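Local coordinates for methylglyoxal reductase (NADPH-dependent) (Candida albicans SC5314, PDB 6KWS), which probably reduces methylglyoxal to lactaldehyde with NADPH as hydride donor, as an oxidoreductase of the dihydroflavonol-4-reductase subfamily, at residues Val4-Ala9 with Tyr26-Thr31; Thr10-Gln15 with Gly199-Gly204. The protein carries 1 engineered substitution. All coordinates share one frame; numbering follows the deposited sequence.

Contact 1: Val4-Ala9 with Tyr26-Thr31; sequences VIVSGA and YQVIGT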
loop_
_atom_site.group_PDB
_atom_site.type_symbol
_atom_site.label_atom_id
_atom_site.label_comp_id
_atom_site.label_asym_id
_atom_site.label_seq_id
_atom_site.Cartn_x
_atom_site.Cartn_y
_atom_site.Cartn_z
ATOM N N VAL A 4 -13.437 -11.710 8.189
ATOM C CA VAL A 4 -12.902 -10.532 7.517
ATOM C C VAL A 4 -12.856 -10.786 6.021
ATOM O O VAL A 4 -12.337 -11.819 5.585
ATOM C CB VAL A 4 -11.500 -10.182 8.038
ATOM C CG1 VAL A 4 -10.952 -9.009 7.268
ATOM C CG2 VAL A 4 -11.565 -9.862 9.526
ATOM N N ILE A 5 -13.374 -9.839 5.236
ATOM C CA ILE A 5 -13.250 -9.875 3.782
ATOM C C ILE A 5 -12.075 -9.003 3.357
ATOM O O ILE A 5 -11.964 -7.843 3.773
ATOM C CB ILE A 5 -14.535 -9.409 3.085
ATOM C CG1 ILE A 5 -15.743 -10.171 3.617
ATOM C CG2 ILE A 5 -14.398 -9.609 1.582
ATOM C CD1 ILE A 5 -17.046 -9.778 2.931
ATOM N N VAL A 6 -11.211 -9.549 2.507
ATOM C CA VAL A 6 -10.046 -8.842 2.010
ATOM C C VAL A 6 -10.091 -8.908 0.493
ATOM O O VAL A 6 -10.047 -10.000 -0.084
ATOM C CB VAL A 6 -8.738 -9.449 2.542
ATOM C CG1 VAL A 6 -7.545 -8.745 1.901
ATOM C CG2 VAL A 6 -8.668 -9.374 4.097
ATOM N N SER A 7 -10.179 -7.755 -0.155
ATOM C CA SER A 7 -10.182 -7.722 -1.608
ATOM C C SER A 7 -8.762 -7.658 -2.142
ATOM O O SER A 7 -7.874 -7.068 -1.521
ATOM C CB SER A 7 -10.968 -6.523 -2.129
ATOM O OG SER A 7 -10.336 -5.326 -1.716
ATOM N N GLY A 8 -8.560 -8.255 -3.320
ATOM C CA GLY A 8 -7.253 -8.276 -3.946
ATOM C C GLY A 8 -6.238 -9.028 -3.108
ATOM O O GLY A 8 -5.126 -8.538 -2.875
ATOM N N ALA A 9 -6.610 -10.236 -2.663
ATOM C CA ALA A 9 -5.878 -10.946 -1.623
ATOM C C ALA A 9 -4.508 -11.460 -2.064
ATOM O O ALA A 9 -3.712 -11.863 -1.201
ATOM C CB ALA A 9 -6.719 -12.109 -1.120
ATOM N N TYR A 26 -8.596 -15.127 12.755
ATOM C CA TYR A 26 -9.774 -14.648 12.045
ATOM C C TYR A 26 -10.143 -15.609 10.923
ATOM O O TYR A 26 -9.307 -16.359 10.410
ATOM C CB TYR A 26 -9.546 -13.263 11.451
ATOM C CG TYR A 26 -9.414 -12.157 12.462
ATOM C CD1 TYR A 26 -10.549 -11.507 12.962
ATOM C CD2 TYR A 26 -8.154 -11.739 12.906
ATOM C CE1 TYR A 26 -10.430 -10.482 13.873
ATOM C CE2 TYR A 26 -8.027 -10.711 13.818
ATOM C CZ TYR A 26 -9.169 -10.088 14.299
ATOM O OH TYR A 26 -9.049 -9.070 15.214
ATOM N N GLN A 27 -11.407 -15.584 10.533
ATOM C CA GLN A 27 -11.814 -16.277 9.323
ATOM C C GLN A 27 -11.710 -15.280 8.176
ATOM O O GLN A 27 -12.330 -14.209 8.212
ATOM C CB GLN A 27 -13.219 -16.870 9.457
ATOM C CG GLN A 27 -13.214 -18.198 10.223
ATOM C CD GLN A 27 -14.364 -19.112 9.842
ATOM O OE1 GLN A 27 -15.418 -19.120 10.496
ATOM N NE2 GLN A 27 -14.171 -19.892 8.771
ATOM N N VAL A 28 -10.891 -15.609 7.185
ATOM C CA VAL A 28 -10.576 -14.695 6.098
ATOM C C VAL A 28 -11.262 -15.173 4.829
ATOM O O VAL A 28 -11.186 -16.354 4.473
ATOM C CB VAL A 28 -9.061 -14.572 5.894
ATOM C CG1 VAL A 28 -8.753 -13.485 4.871
ATOM C CG2 VAL A 28 -8.412 -14.266 7.224
ATOM N N ILE A 29 -11.937 -14.254 4.161
ATOM C CA ILE A 29 -12.464 -14.474 2.829
ATOM C C ILE A 29 -11.759 -13.484 1.922
ATOM O O ILE A 29 -12.006 -12.272 1.993
ATOM C CB ILE A 29 -13.982 -14.288 2.760
ATOM C CG1 ILE A 29 -14.677 -15.186 3.777
ATOM C CG2 ILE A 29 -14.476 -14.546 1.337
ATOM C CD1 ILE A 29 -16.103 -14.764 4.034
ATOM N N GLY A 30 -10.880 -13.979 1.082
ATOM C CA GLY A 30 -10.195 -13.113 0.159
ATOM C C GLY A 30 -10.944 -13.066 -1.149
ATOM O O GLY A 30 -11.582 -14.026 -1.550
ATOM N N THR A 31 -10.882 -11.925 -1.814
ATOM C CA THR A 31 -11.387 -11.871 -3.169
ATOM C C THR A 31 -10.195 -11.850 -4.105
ATOM O O THR A 31 -9.163 -11.229 -3.813
ATOM C CB THR A 31 -12.288 -10.653 -3.419
ATOM O OG1 THR A 31 -11.490 -9.470 -3.571
ATOM C CG2 THR A 31 -13.307 -10.474 -2.289
#
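Thr31 holds OG1 between its backbone N and carbonyl carbon (chi1 77°), a rotation that brings the hydroxyl up to the bend that ends Val4-Ala9. There OG1 accepts a hydrogen bond from Gly8 N at 3.2 Å, and the same rotation sends Thr31 CG2 over to Ile5 CG2, 4.1 Å away. At the other end of the pair, Val4 keeps CG1 anti to its backbone N (chi1 177°), leaving CG2 to meet the Tyr26 ring obliquely, 3.9 Å from CD1. Between these ends the backbones run parallel in a regular ladder: Val4 N to Gln27 O at 2.7 Å, Ile29 N to Val4 O, Val6 N to Ile29 O, and Thr31 N to Val6 O. Beyond the bend one more backbone bond ties the loop to the strand, Ala9 N to Thr31 O at 3.0 Å. Ala9 CB then rests over Gly30, 3.8 Å from its CA. On that same side of the sheet Val6 CG2 meets Val28 CG1, and Leu21 and Leu22 of helix 12-23 pack onto these valines; Ile5 and Ile29 point to the other side. Ser7 directs its hydroxyl elsewhere, with OG held by His80 ND1 and the backbone nitrogens of Leu81 and Ala82. Gly8, with phi at 63°, makes the turn out of the strand. Strand, glycine-bearing bend and helix, followed by a parallel neighbouring strand, form the first beta-alpha-beta unit of a Rossmann fold, whose glycine-rich loop opens the NADPH site.

Contact 2: Thr10-Gln15 with Gly199-Gly204; sequences TGFIAQ and GPQSFG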
loop_
_atom_site.group_PDB
_atom_site.type_symbol
_atom_site.label_atom_id
_atom_site.label_comp_id
_atom_site.label_asym_id
_atom_site.label_seq_id
_atom_site.Cartn_x
_atom_site.Cartn_y
_atom_site.Cartn_z
ATOM N N THR A 10 -4.208 -11.471 -3.368
ATOM C CA THR A 10 -2.875 -11.843 -3.826
ATOM C C THR A 10 -1.937 -10.653 -3.993
ATOM O O THR A 10 -0.771 -10.861 -4.346
ATOM C CB THR A 10 -2.953 -12.565 -5.158
ATOM O OG1 THR A 10 -3.803 -11.809 -6.017
ATOM C CG2 THR A 10 -3.540 -13.948 -4.974
ATOM N N GLY A 11 -2.413 -9.421 -3.787
ATOM C CA GLY A 11 -1.539 -8.263 -3.870
ATOM C C GLY A 11 -0.420 -8.299 -2.828
ATOM O O GLY A 11 -0.384 -9.125 -1.909
ATOM N N PHE A 12 0.504 -7.346 -2.977
ATOM C CA PHE A 12 1.733 -7.301 -2.178
ATOM C C PHE A 12 1.442 -7.036 -0.702
ATOM O O PHE A 12 1.803 -7.831 0.175
ATOM C CB PHE A 12 2.651 -6.230 -2.768
ATOM C CG PHE A 12 3.910 -5.987 -2.006
ATOM C CD1 PHE A 12 4.716 -7.043 -1.576
ATOM C CD2 PHE A 12 4.333 -4.691 -1.783
ATOM C CE1 PHE A 12 5.902 -6.801 -0.901
ATOM C CE2 PHE A 12 5.514 -4.429 -1.106
ATOM C CZ PHE A 12 6.304 -5.477 -0.665
ATOM N N ILE A 13 0.811 -5.906 -0.400
ATOM C CA ILE A 13 0.398 -5.663 0.979
ATOM C C ILE A 13 -0.591 -6.731 1.425
ATOM O O ILE A 13 -0.542 -7.203 2.566
ATOM C CB ILE A 13 -0.205 -4.256 1.124
ATOM C CG1 ILE A 13 0.792 -3.169 0.690
ATOM C CG2 ILE A 13 -0.690 -4.052 2.512
ATOM C CD1 ILE A 13 0.179 -1.760 0.677
ATOM N N ALA A 14 -1.487 -7.152 0.524
ATOM C CA ALA A 14 -2.638 -7.949 0.945
ATOM C C ALA A 14 -2.212 -9.308 1.487
ATOM O O ALA A 14 -2.657 -9.723 2.568
ATOM C CB ALA A 14 -3.622 -8.114 -0.210
ATOM N N GLN A 15 -1.348 -10.015 0.752
ATOM C CA GLN A 15 -0.840 -11.293 1.236
ATOM C C GLN A 15 -0.316 -11.172 2.661
ATOM O O GLN A 15 -0.514 -12.069 3.488
ATOM C CB GLN A 15 0.256 -11.809 0.300
ATOM C CG GLN A 15 -0.233 -12.088 -1.114
ATOM C CD GLN A 15 0.612 -13.132 -1.843
ATOM O OE1 GLN A 15 1.562 -13.692 -1.285
ATOM N NE2 GLN A 15 0.269 -13.395 -3.095
ATOM N N GLY A 199 10.119 -3.811 1.350
ATOM C CA GLY A 199 10.031 -5.013 2.141
ATOM C C GLY A 199 9.853 -6.238 1.277
ATOM O O GLY A 199 9.518 -6.146 0.094
ATOM N N PRO A 200 10.069 -7.414 1.862
ATOM C CA PRO A 200 9.947 -8.662 1.100
ATOM C C PRO A 200 8.497 -9.026 0.813
ATOM O O PRO A 200 7.570 -8.582 1.495
ATOM C CB PRO A 200 10.576 -9.682 2.043
ATOM C CG PRO A 200 10.129 -9.139 3.406
ATOM C CD PRO A 200 10.331 -7.669 3.291
ATOM N N GLN A 201 8.314 -9.890 -0.182
ATOM C CA GLN A 201 7.024 -10.542 -0.378
ATOM C C GLN A 201 6.764 -11.634 0.660
ATOM O O GLN A 201 7.684 -12.205 1.249
ATOM C CB GLN A 201 6.944 -11.142 -1.774
ATOM C CG GLN A 201 7.429 -10.212 -2.834
ATOM C CD GLN A 201 6.613 -10.323 -4.076
ATOM O OE1 GLN A 201 6.875 -11.175 -4.925
ATOM N NE2 GLN A 201 5.603 -9.465 -4.197
ATOM N N SER A 202 5.486 -11.933 0.881
ATOM C CA SER A 202 5.157 -12.938 1.891
ATOM C C SER A 202 5.789 -14.282 1.575
ATOM O O SER A 202 6.036 -15.089 2.480
ATOM C CB SER A 202 3.640 -13.103 2.023
ATOM O OG SER A 202 2.985 -11.850 2.085
ATOM N N PHE A 203 6.077 -14.527 0.305
ATOM C CA PHE A 203 6.550 -15.813 -0.165
ATOM C C PHE A 203 7.631 -15.577 -1.207
ATOM O O PHE A 203 7.455 -14.763 -2.120
ATOM C CB PHE A 203 5.379 -16.622 -0.729
ATOM C CG PHE A 203 4.337 -16.960 0.315
ATOM C CD1 PHE A 203 4.529 -18.024 1.184
ATOM C CD2 PHE A 203 3.198 -16.178 0.467
ATOM C CE1 PHE A 203 3.580 -18.332 2.164
ATOM C CE2 PHE A 203 2.255 -16.466 1.448
ATOM C CZ PHE A 203 2.441 -17.554 2.299
ATOM N N GLY A 204 8.766 -16.261 -1.038
ATOM C CA GLY A 204 9.836 -16.189 -2.012
ATOM C C GLY A 204 9.448 -16.724 -3.368
ATOM O O GLY A 204 10.056 -16.340 -4.372
HETATM O O HOH W 1 3.339 -10.268 -0.383
#
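Gly199 presents its carbonyl O to the edge of the Phe12 ring, near the ring plane and 3.4 Å from CZ; Ser215 OG hydrogen-bonds to this oxygen as well. Phe12 reaches this far because its CG stands anti to its backbone N (chi1 176°), which swings the ring off the start of the helix. One residue on, Pro200 O lies along the same edge, 3.4 Å from Phe12 CE1, and takes a hydrogen bond from His16 NE2. The bent side chain of Gln201 crosses Phe12 at about a right angle, its NE2 3.7 Å from CD1, with amide and ring planes 45° apart. At Ser202 the link goes through water: its N donates to a water at 3.0 Å, and that water donates to Phe12 O at 2.9 Å. Ser202 OG sits beside the Gln15 aliphatic chain, 3.3 Å from CB. Phe203 then turns a ring edge to Gln15 OE1, which lies in the ring plane 3.5 Å from CD2. Gln15 NE2 makes weak hydrogen bonds to Thr10 O and to Glu206 OE2. The loop follows strand 196-198 and lies against the start of helix 12-23 through Phe12, an NADPH-binding residue, and Gln15. Helix 240-252 touches Phe12 and Pro200, helix 323-337 flanks Pro200, and helix 35-44 packs against Gln15 and Phe203.

Contacts 1 and 2 have centres 14 Å apart; the chain joins them at Ala9-Thr10, and they also pack, Ala9 O lying 3.5 Å from Gln15 CG. Along the chain the order is 4-9, 10-15, 26-31, 199-204, so the two interleave. Both use the first beta-alpha-beta unit: contact 1 pairs strand 3-7 with strand 27-32 inside the main sheet, while contact 2 takes helix 12-23, which joins those strands, and sets the loop after strand 196-198 against its start. The glycine-rich turn is shared, Gly8 in contact 1 and Gly11 in contact 2, and Phe12 of the NADPH site touches the late loop, consistent with that loop helping to border the site.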